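Local coordinates for protein PrgB (Enterococcus faecalis, PDB 6GED) that probably serves as a plasmid-encoded, cell-wall adhesin of the antigen I/II family, represented here by its metal-binding glucan-binding protein C domain with nucleic acid bound, at residues A196-N201 with F269-G274; N201-N206 with I245-G250; G209-V214 with K238-E243. All coordinates share one frame; numbering follows the deposited sequence.

Interaction 1: A196-N201 with F269-G274; sequences ALSSLN and FGSGVG. With NA (sodium ion), chain D.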
loop_
_atom_site.group_PDB
_atom_site.type_symbol
_atom_site.label_atom_id
_atom_site.label_comp_id
_atom_site.label_asym_id
_atom_site.label_seq_id
_atom_site.Cartn_x
_atom_site.Cartn_y
_atom_site.Cartn_z
ATOM N N ALA A 196 0.506 4.450 -9.593
ATOM C CA ALA A 196 -0.659 5.097 -8.990
ATOM C C ALA A 196 -0.479 5.104 -7.479
ATOM O O ALA A 196 -0.033 4.106 -6.922
ATOM C CB ALA A 196 -1.942 4.338 -9.338
ATOM N N LEU A 197 -0.833 6.213 -6.825
ATOM C CA LEU A 197 -0.936 6.249 -5.364
ATOM C C LEU A 197 -2.417 6.518 -5.120
ATOM O O LEU A 197 -2.867 7.654 -5.227
ATOM C CB LEU A 197 -0.024 7.316 -4.773
ATOM C CG LEU A 197 1.413 7.038 -5.269
ATOM C CD1 LEU A 197 2.314 8.239 -5.251
ATOM C CD2 LEU A 197 2.008 5.854 -4.492
ATOM N N SER A 198 -3.188 5.473 -4.884
ATOM C CA SER A 198 -4.638 5.586 -4.938
ATOM C C SER A 198 -5.281 5.299 -3.594
ATOM O O SER A 198 -4.621 4.822 -2.654
ATOM C CB SER A 198 -5.206 4.618 -6.000
ATOM O OG SER A 198 -4.852 5.092 -7.280
ATOM N N SER A 199 -6.591 5.583 -3.530
ATOM C CA SER A 199 -7.425 5.184 -2.374
ATOM C C SER A 199 -6.817 5.703 -1.075
ATOM O O SER A 199 -6.725 4.992 -0.090
ATOM C CB SER A 199 -7.586 3.661 -2.317
ATOM O OG SER A 199 -8.621 3.245 -1.417
ATOM N N LEU A 200 -6.417 6.973 -1.079
ATOM C CA LEU A 200 -5.824 7.612 0.095
ATOM C C LEU A 200 -6.972 8.335 0.781
ATOM O O LEU A 200 -7.134 9.547 0.697
ATOM C CB LEU A 200 -4.671 8.550 -0.316
ATOM C CG LEU A 200 -3.498 7.852 -1.019
ATOM C CD1 LEU A 200 -2.389 8.854 -1.504
ATOM C CD2 LEU A 200 -2.861 6.808 -0.109
ATOM N N ASN A 201 -7.796 7.549 1.462
ATOM C CA ASN A 201 -8.979 8.073 2.104
ATOM C C ASN A 201 -8.633 8.769 3.430
ATOM O O ASN A 201 -7.592 8.523 4.048
ATOM C CB ASN A 201 -9.947 6.920 2.348
ATOM C CG ASN A 201 -9.383 5.902 3.346
ATOM O OD1 ASN A 201 -8.493 5.113 3.021
ATOM N ND2 ASN A 201 -9.895 5.926 4.562
ATOM N N PHE A 269 -9.899 11.883 -6.637
ATOM C CA PHE A 269 -10.125 12.722 -5.470
ATOM C C PHE A 269 -9.173 12.284 -4.368
ATOM O O PHE A 269 -8.722 13.083 -3.606
ATOM C CB PHE A 269 -11.540 12.591 -4.921
ATOM C CG PHE A 269 -12.580 13.340 -5.690
ATOM C CD1 PHE A 269 -12.243 14.198 -6.699
ATOM C CD2 PHE A 269 -13.909 13.201 -5.359
ATOM C CE1 PHE A 269 -13.216 14.887 -7.388
ATOM C CE2 PHE A 269 -14.886 13.882 -6.037
ATOM C CZ PHE A 269 -14.543 14.725 -7.056
ATOM N N GLY A 270 -8.918 10.989 -4.284
ATOM C CA GLY A 270 -8.032 10.436 -3.280
ATOM C C GLY A 270 -6.734 9.851 -3.820
ATOM O O GLY A 270 -6.222 8.911 -3.273
ATOM N N SER A 271 -6.232 10.386 -4.918
ATOM C CA SER A 271 -5.041 9.835 -5.525
ATOM C C SER A 271 -3.976 10.813 -5.960
ATOM O O SER A 271 -4.201 11.993 -6.018
ATOM C CB SER A 271 -5.428 9.078 -6.804
ATOM O OG SER A 271 -6.490 8.195 -6.614
ATOM N N GLY A 272 -2.785 10.278 -6.172
ATOM C CA GLY A 272 -1.732 11.032 -6.817
ATOM C C GLY A 272 -1.022 10.111 -7.793
ATOM O O GLY A 272 -1.398 8.946 -7.944
ATOM N N VAL A 273 0.027 10.640 -8.435
ATOM C CA VAL A 273 0.845 9.842 -9.343
ATOM C C VAL A 273 2.281 9.864 -8.826
ATOM O O VAL A 273 2.793 10.923 -8.487
ATOM C CB VAL A 273 0.780 10.387 -10.778
ATOM C CG1 VAL A 273 1.740 9.592 -11.726
ATOM C CG2 VAL A 273 -0.661 10.304 -11.283
ATOM N N GLY A 274 2.925 8.714 -8.776
ATOM C CA GLY A 274 4.360 8.652 -8.490
ATOM C C GLY A 274 5.095 8.544 -9.808
ATOM O O GLY A 274 4.663 7.845 -10.707
HETATM NA NA NA D . -7.705 3.461 1.301
HETATM O O HOH W 1 -3.439 7.137 -9.088
HETATM O O HOH W 2 -10.176 2.720 1.204
HETATM O O HOH W 3 -7.164 1.331 0.821
#

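Interaction 2: N201-N206 with I245-G250; sequences NSSLTN and IDYGTG. With NA (sodium ion), chain D; EDO (1,2-ethanediol), chain E.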
loop_
_atom_site.group_PDB
_atom_site.type_symbol
_atom_site.label_atom_id
_atom_site.label_comp_id
_atom_site.label_asym_id
_atom_site.label_seq_id
_atom_site.Cartn_x
_atom_site.Cartn_y
_atom_site.Cartn_z
ATOM N N ASN A 201 -7.796 7.549 1.462
ATOM C CA ASN A 201 -8.979 8.073 2.104
ATOM C C ASN A 201 -8.633 8.769 3.430
ATOM O O ASN A 201 -7.592 8.523 4.048
ATOM C CB ASN A 201 -9.947 6.920 2.348
ATOM C CG ASN A 201 -9.383 5.902 3.346
ATOM O OD1 ASN A 201 -8.493 5.113 3.021
ATOM N ND2 ASN A 201 -9.895 5.926 4.562
ATOM N N SER A 202 -9.549 9.630 3.875
ATOM C CA SER A 202 -9.352 10.432 5.082
ATOM C C SER A 202 -10.691 10.718 5.735
ATOM O O SER A 202 -11.659 11.071 5.054
ATOM C CB SER A 202 -8.684 11.781 4.784
ATOM O OG SER A 202 -8.574 12.583 5.970
ATOM N N SER A 203 -10.731 10.574 7.070
ATOM C CA SER A 203 -11.849 11.017 7.887
ATOM C C SER A 203 -11.412 12.097 8.879
ATOM O O SER A 203 -12.101 12.345 9.884
ATOM C CB SER A 203 -12.488 9.830 8.618
ATOM O OG SER A 203 -11.469 9.109 9.303
ATOM N N LEU A 204 -10.274 12.745 8.623
ATOM C CA LEU A 204 -9.706 13.664 9.610
ATOM C C LEU A 204 -10.660 14.823 9.867
ATOM O O LEU A 204 -11.197 15.424 8.929
ATOM C CB LEU A 204 -8.358 14.212 9.129
ATOM C CG LEU A 204 -7.156 13.305 9.280
ATOM C CD1 LEU A 204 -5.961 13.945 8.554
ATOM C CD2 LEU A 204 -6.808 13.077 10.767
ATOM N N THR A 205 -10.883 15.128 11.151
ATOM C CA THR A 205 -11.607 16.336 11.545
ATOM C C THR A 205 -10.853 17.026 12.675
ATOM O O THR A 205 -9.755 16.598 13.039
ATOM C CB THR A 205 -13.036 16.037 12.012
ATOM O OG1 THR A 205 -12.994 15.365 13.280
ATOM C CG2 THR A 205 -13.806 15.204 11.006
ATOM N N ASN A 206 -11.476 18.043 13.276
ATOM C CA ASN A 206 -10.793 18.903 14.246
ATOM C C ASN A 206 -10.204 18.137 15.427
ATOM O O ASN A 206 -9.166 18.545 15.965
ATOM C CB ASN A 206 -11.739 19.987 14.747
ATOM C CG ASN A 206 -11.349 21.349 14.235
ATOM O OD1 ASN A 206 -10.310 21.499 13.588
ATOM N ND2 ASN A 206 -12.177 22.349 14.504
ATOM N N ILE A 245 -13.113 13.081 3.730
ATOM C CA ILE A 245 -13.727 12.779 2.437
ATOM C C ILE A 245 -14.329 11.374 2.505
ATOM O O ILE A 245 -14.679 10.767 1.482
ATOM C CB ILE A 245 -12.736 12.913 1.274
ATOM C CG1 ILE A 245 -11.509 12.017 1.483
ATOM C CG2 ILE A 245 -12.283 14.385 1.128
ATOM C CD1 ILE A 245 -10.479 11.998 0.223
ATOM N N ASP A 246 -14.454 10.850 3.727
ATOM C CA ASP A 246 -14.985 9.508 3.942
ATOM C C ASP A 246 -16.399 9.472 4.517
ATOM O O ASP A 246 -17.196 8.604 4.132
ATOM C CB ASP A 246 -14.059 8.745 4.896
ATOM C CG ASP A 246 -12.837 8.189 4.212
ATOM O OD1 ASP A 246 -12.040 7.552 4.942
ATOM O OD2 ASP A 246 -12.658 8.380 2.967
ATOM N N TYR A 247 -16.762 10.376 5.436
ATOM C CA TYR A 247 -18.028 10.260 6.166
ATOM C C TYR A 247 -18.996 11.401 5.882
ATOM O O TYR A 247 -20.048 11.490 6.531
ATOM C CB TYR A 247 -17.784 10.166 7.681
ATOM C CG TYR A 247 -17.140 8.872 8.063
ATOM C CD1 TYR A 247 -15.763 8.771 8.203
ATOM C CD2 TYR A 247 -17.902 7.723 8.229
ATOM C CE1 TYR A 247 -15.162 7.556 8.529
ATOM C CE2 TYR A 247 -17.315 6.499 8.558
ATOM C CZ TYR A 247 -15.952 6.426 8.722
ATOM O OH TYR A 247 -15.382 5.209 9.040
ATOM N N GLY A 248 -18.666 12.294 4.968
ATOM C CA GLY A 248 -19.594 13.363 4.648
ATOM C C GLY A 248 -19.607 14.523 5.603
ATOM O O GLY A 248 -20.451 15.397 5.453
ATOM N N THR A 249 -18.708 14.579 6.587
ATOM C CA THR A 249 -18.749 15.683 7.538
ATOM C C THR A 249 -17.834 16.844 7.176
ATOM O O THR A 249 -17.942 17.914 7.797
ATOM C CB THR A 249 -18.393 15.177 8.945
ATOM O OG1 THR A 249 -16.986 14.955 9.034
ATOM C CG2 THR A 249 -19.106 13.870 9.211
ATOM N N GLY A 250 -16.964 16.675 6.185
ATOM C CA GLY A 250 -16.061 17.735 5.795
ATOM C C GLY A 250 -16.720 18.722 4.851
ATOM O O GLY A 250 -17.834 18.509 4.326
HETATM NA NA NA D . -7.705 3.461 1.301
HETATM C C1 EDO E . -15.270 3.098 4.679
HETATM O O1 EDO E . -16.053 4.286 4.876
HETATM C C2 EDO E . -13.816 3.498 4.484
HETATM O O2 EDO E . -13.563 4.606 5.357
HETATM O O HOH W 4 -11.431 6.943 7.461
HETATM O O HOH W 2 -10.176 2.720 1.204
HETATM O O HOH W 3 -7.164 1.331 0.821
#

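Interaction 3: G209-V214 with K238-E243; sequences GHAEFV and KFYSPE. With NA (sodium ion), chain D.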
loop_
_atom_site.group_PDB
_atom_site.type_symbol
_atom_site.label_atom_id
_atom_site.label_comp_id
_atom_site.label_asym_id
_atom_site.label_seq_id
_atom_site.Cartn_x
_atom_site.Cartn_y
_atom_site.Cartn_z
ATOM N N GLY A 209 -10.603 11.036 13.631
ATOM C CA GLY A 209 -10.396 10.573 12.274
ATOM C C GLY A 209 -8.944 10.244 11.983
ATOM O O GLY A 209 -8.011 10.409 12.800
ATOM N N HIS A 210 -8.751 9.714 10.787
ATOM C CA HIS A 210 -7.410 9.336 10.383
ATOM C C HIS A 210 -7.359 9.479 8.872
ATOM O O HIS A 210 -8.399 9.610 8.204
ATOM C CB HIS A 210 -7.072 7.908 10.826
ATOM C CG HIS A 210 -7.772 6.860 10.042
ATOM N ND1 HIS A 210 -9.052 6.434 10.341
ATOM C CD2 HIS A 210 -7.388 6.182 8.933
ATOM C CE1 HIS A 210 -9.417 5.520 9.457
ATOM N NE2 HIS A 210 -8.425 5.349 8.592
ATOM N N ALA A 211 -6.149 9.521 8.346
ATOM C CA ALA A 211 -6.000 9.508 6.892
ATOM C C ALA A 211 -4.955 8.490 6.493
ATOM O O ALA A 211 -3.937 8.328 7.183
ATOM C CB ALA A 211 -5.594 10.878 6.321
ATOM N N GLU A 212 -5.189 7.829 5.360
ATOM C CA GLU A 212 -4.124 7.074 4.733
ATOM C C GLU A 212 -3.239 8.033 3.916
ATOM O O GLU A 212 -3.723 9.014 3.346
ATOM C CB GLU A 212 -4.730 5.979 3.849
ATOM C CG GLU A 212 -5.715 5.119 4.690
ATOM C CD GLU A 212 -6.079 3.794 4.071
ATOM O OE1 GLU A 212 -5.688 3.551 2.921
ATOM O OE2 GLU A 212 -6.789 2.991 4.729
ATOM N N PHE A 213 -1.943 7.739 3.845
ATOM C CA PHE A 213 -1.003 8.699 3.273
ATOM C C PHE A 213 0.101 7.966 2.535
ATOM O O PHE A 213 0.304 6.771 2.731
ATOM C CB PHE A 213 -0.382 9.647 4.340
ATOM C CG PHE A 213 0.572 8.959 5.326
ATOM C CD1 PHE A 213 0.106 8.612 6.591
ATOM C CD2 PHE A 213 1.927 8.721 5.015
ATOM C CE1 PHE A 213 0.954 8.003 7.540
ATOM C CE2 PHE A 213 2.795 8.095 5.982
ATOM C CZ PHE A 213 2.268 7.739 7.241
ATOM N N VAL A 214 0.805 8.720 1.667
ATOM C CA VAL A 214 2.090 8.294 1.127
ATOM C C VAL A 214 3.085 9.408 1.472
ATOM O O VAL A 214 2.703 10.546 1.781
ATOM C CB VAL A 214 2.061 7.978 -0.403
ATOM C CG1 VAL A 214 1.200 6.725 -0.713
ATOM C CG2 VAL A 214 1.540 9.158 -1.218
ATOM N N LYS A 238 3.755 14.558 4.715
ATOM C CA LYS A 238 3.039 13.446 4.133
ATOM C C LYS A 238 2.020 13.963 3.118
ATOM O O LYS A 238 1.622 15.133 3.157
ATOM C CB LYS A 238 2.353 12.638 5.239
ATOM C CG LYS A 238 3.357 12.247 6.347
ATOM C CD LYS A 238 2.637 11.552 7.516
ATOM C CE LYS A 238 2.197 12.538 8.558
ATOM N NZ LYS A 238 2.808 12.163 9.878
ATOM N N PHE A 239 1.619 13.087 2.211
ATOM C CA PHE A 239 0.622 13.389 1.173
ATOM C C PHE A 239 -0.672 12.695 1.566
ATOM O O PHE A 239 -0.737 11.466 1.548
ATOM C CB PHE A 239 1.052 12.885 -0.207
ATOM C CG PHE A 239 2.347 13.500 -0.700
ATOM C CD1 PHE A 239 3.555 13.103 -0.160
ATOM C CD2 PHE A 239 2.334 14.492 -1.659
ATOM C CE1 PHE A 239 4.759 13.669 -0.573
ATOM C CE2 PHE A 239 3.554 15.062 -2.083
ATOM C CZ PHE A 239 4.742 14.643 -1.539
ATOM N N TYR A 240 -1.670 13.478 1.948
ATOM C CA TYR A 240 -2.988 12.976 2.289
ATOM C C TYR A 240 -4.002 14.107 2.157
ATOM O O TYR A 240 -3.656 15.282 1.975
ATOM C CB TYR A 240 -3.006 12.379 3.721
ATOM C CG TYR A 240 -2.563 13.287 4.868
ATOM C CD1 TYR A 240 -3.501 13.871 5.733
ATOM C CD2 TYR A 240 -1.212 13.476 5.161
ATOM C CE1 TYR A 240 -3.112 14.674 6.783
ATOM C CE2 TYR A 240 -0.802 14.286 6.250
ATOM C CZ TYR A 240 -1.760 14.874 7.055
ATOM O OH TYR A 240 -1.362 15.653 8.126
ATOM N N SER A 241 -5.268 13.740 2.299
ATOM C CA SER A 241 -6.341 14.726 2.421
ATOM C C SER A 241 -6.486 15.142 3.874
ATOM O O SER A 241 -6.886 14.308 4.698
ATOM C CB SER A 241 -7.666 14.143 1.954
ATOM O OG SER A 241 -8.730 15.069 2.219
ATOM N N PRO A 242 -6.245 16.399 4.225
ATOM C CA PRO A 242 -6.329 16.799 5.629
ATOM C C PRO A 242 -7.741 16.969 6.154
ATOM O O PRO A 242 -7.881 17.291 7.331
ATOM C CB PRO A 242 -5.593 18.142 5.655
ATOM C CG PRO A 242 -5.892 18.719 4.248
ATOM C CD PRO A 242 -5.901 17.526 3.320
ATOM N N GLU A 243 -8.765 16.812 5.314
ATOM C CA GLU A 243 -10.161 16.929 5.712
ATOM C C GLU A 243 -10.939 15.684 5.303
ATOM O O GLU A 243 -10.537 14.939 4.421
ATOM C CB GLU A 243 -10.806 18.188 5.117
ATOM C CG GLU A 243 -10.147 19.464 5.709
ATOM C CD GLU A 243 -10.776 20.757 5.230
ATOM O OE1 GLU A 243 -10.855 20.956 4.003
ATOM O OE2 GLU A 243 -11.200 21.572 6.089
HETATM NA NA NA D . -7.705 3.461 1.301
HETATM O O HOH W 5 -5.763 11.019 2.539
HETATM O O HOH W 2 -10.176 2.720 1.204
HETATM O O HOH W 3 -7.164 1.331 0.821
#

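Interaction 1: A196-N201 with F269-G274
Leu197 and Gly272 form a hydrogen-bonded antiparallel pair where strand 193-197 ends against strand 272-276, a buried contact in a small three-stranded antiparallel sheet. The N-H of Leu197 comes to Gly272 O at 3.0 Å from above the carbonyl plane. Gly272 N returns a bond of 2.8 Å to Leu197 O, in the carbonyl plane. That oxygen also meets Ser271 CA at 3.1 Å, a CA-H...O contact. Ala196 and Val273 follow as a non-hydrogen-bonded pair, with their side chains on the other face from Leu197.

Leu197 CG stands anti to the carbonyl carbon (chi1 -56°). This lays CD1 along the bare backbone of Gly274, 3.6 Å from Gly274 N. Val214 and Phe217 also touch this side chain.

Beyond the strand, Ser198 and Ser271 lie side by side without a bond between their hydroxyls. Ser271 OG is held by Ala267 O and Asn309 ND2. A water hydrogen-bonded to Ser198 OG donates to Gly272 O at 3.0 Å and so bridges the two segments.

This pairing gives way to a metal-binding turn within the glucan-binding protein C domain. Ser199 has positive phi and psi, and Leu200 is the centre of an inverse gamma turn. Leu200 N donates to Gly270 O at 2.9 Å, so the turn stays tied to the opposite segment. Leu200 CB and CG also rest against that carbonyl oxygen. The turn presents Ser199 O to the sodium ion at 2.3 Å. Ser199 OG, anti to the backbone N (chi1 -166°), is a second ligand of this ion at 2.9 Å. The same hydroxyl has a hydrogen bond with Asp260. Asn201 and Glu212 each add an oxygen ligand, and two waters complete the six ligands.

Interaction 2: N201-N206 with I245-G250
Asn201 and Asp246 meet at the rim of the sodium site, where two irregular loops of the glucan-binding protein C domain pack together. Asn201 CG sits between the backbone N and the carbonyl carbon (chi1 65°), which places the amide between the sodium ion and Asp246. Asn201 OD1 binds the sodium ion at 2.5 Å. Asn201 ND2 donates to Asp246 OD1 at 2.7 Å, nearly straight at 169°. The bond uses the syn lone pair of OD1. The amide and carboxylate planes are only 16° apart, so the two groups lie nearly in one plane.

Asp246 OD1 has further partners. Water 4 donates to it and also bonds with Ser203 OG. A 1,2-ethanediol molecule, probably from the crystallisation liquor, makes a weak bond to OD1. Asp246 OD2 is bonded to Asn256 ND2.

The backbones are joined by Ile245 N, which donates to Ser202 O at 2.8 Å. Ser202 OG accepts from Leu204 N at 3.2 Å, an ST turn, and is also bonded to Ser241 O. Ser203 CB sits at the edge of the Tyr247 ring, near its plane and 3.5 Å from Tyr247 CD1. Farther out, Thr205 CG2 lies 3.8 Å from Thr249 OG1, which is hydrogen-bonded to Asp244 OD2.

The Asp246 carboxylate is buried, and its several donors would probably stabilise it as an anion. It also makes a second shell for the metal: by taking the N-H of Asn201 in plane, it probably helps to hold the amide with OD1 turned to the sodium ion.

Interaction 3: G209-V214 with K238-E243
Lys238 lies with its aliphatic chain over one face of the Phe213 ring. Lys238 CD is 3.6 Å from the ring centroid and only 5° off the normal, a CH-pi contact over the ring centre. The chain bends at chi3 and chi4, and its NZ forms a salt bridge with Asp168. Any cation-pi attraction to Phe213 is weak at best.

Phe239 is turned differently. Val214 O lies at the edge of its ring, near the plane, 3.3 Å from Phe239 CD1. Val214 CG2 packs on Phe239 CB at 3.9 Å. Tyr240 has CG between the backbone N and the carbonyl carbon (chi1 56°), which brings its ring obliquely beside Phe213 CB and Ala211 CB, the latter 3.7 Å from Tyr240 CD1. Its hydroxyl is bonded to Asp236.

Glu212 points away from segment 238-243 and binds the sodium ion through OE1 at 2.6 Å.

Phe239 N donates to Val214 O at 2.8 Å, and Val214 N donates to Phe239 O at 3.2 Å. These two bonds make a single antiparallel beta bridge. It joins the short strand 239-240 to strand 211-215, which itself pairs with strand 280-287 in the large antiparallel sheet of the domain.

Overall arrangement
The sodium ion ties the three contacts together. Interaction 1 supplies Ser199 and Asn201, interaction 3 supplies Glu212, and interaction 2 shares Asn201 and steadies its amide. Residues 201-203 also run beside 210-212. Asn201 O lies 2.8 Å from Glu212 N, and Ser203 N lies 2.8 Å from His210 O, both probable hydrogen bonds. Leu204 CD1 packs 3.4 Å from Tyr240 CE1, linking interactions 2 and 3. The centre of interaction 3 lies about 10 Å from each of the other two centres, which are about 16 Å apart. The bound nucleic acid is distant: the nearest atoms of interactions 1, 2 and 3 lie about 22, 30 and 26 Å from it.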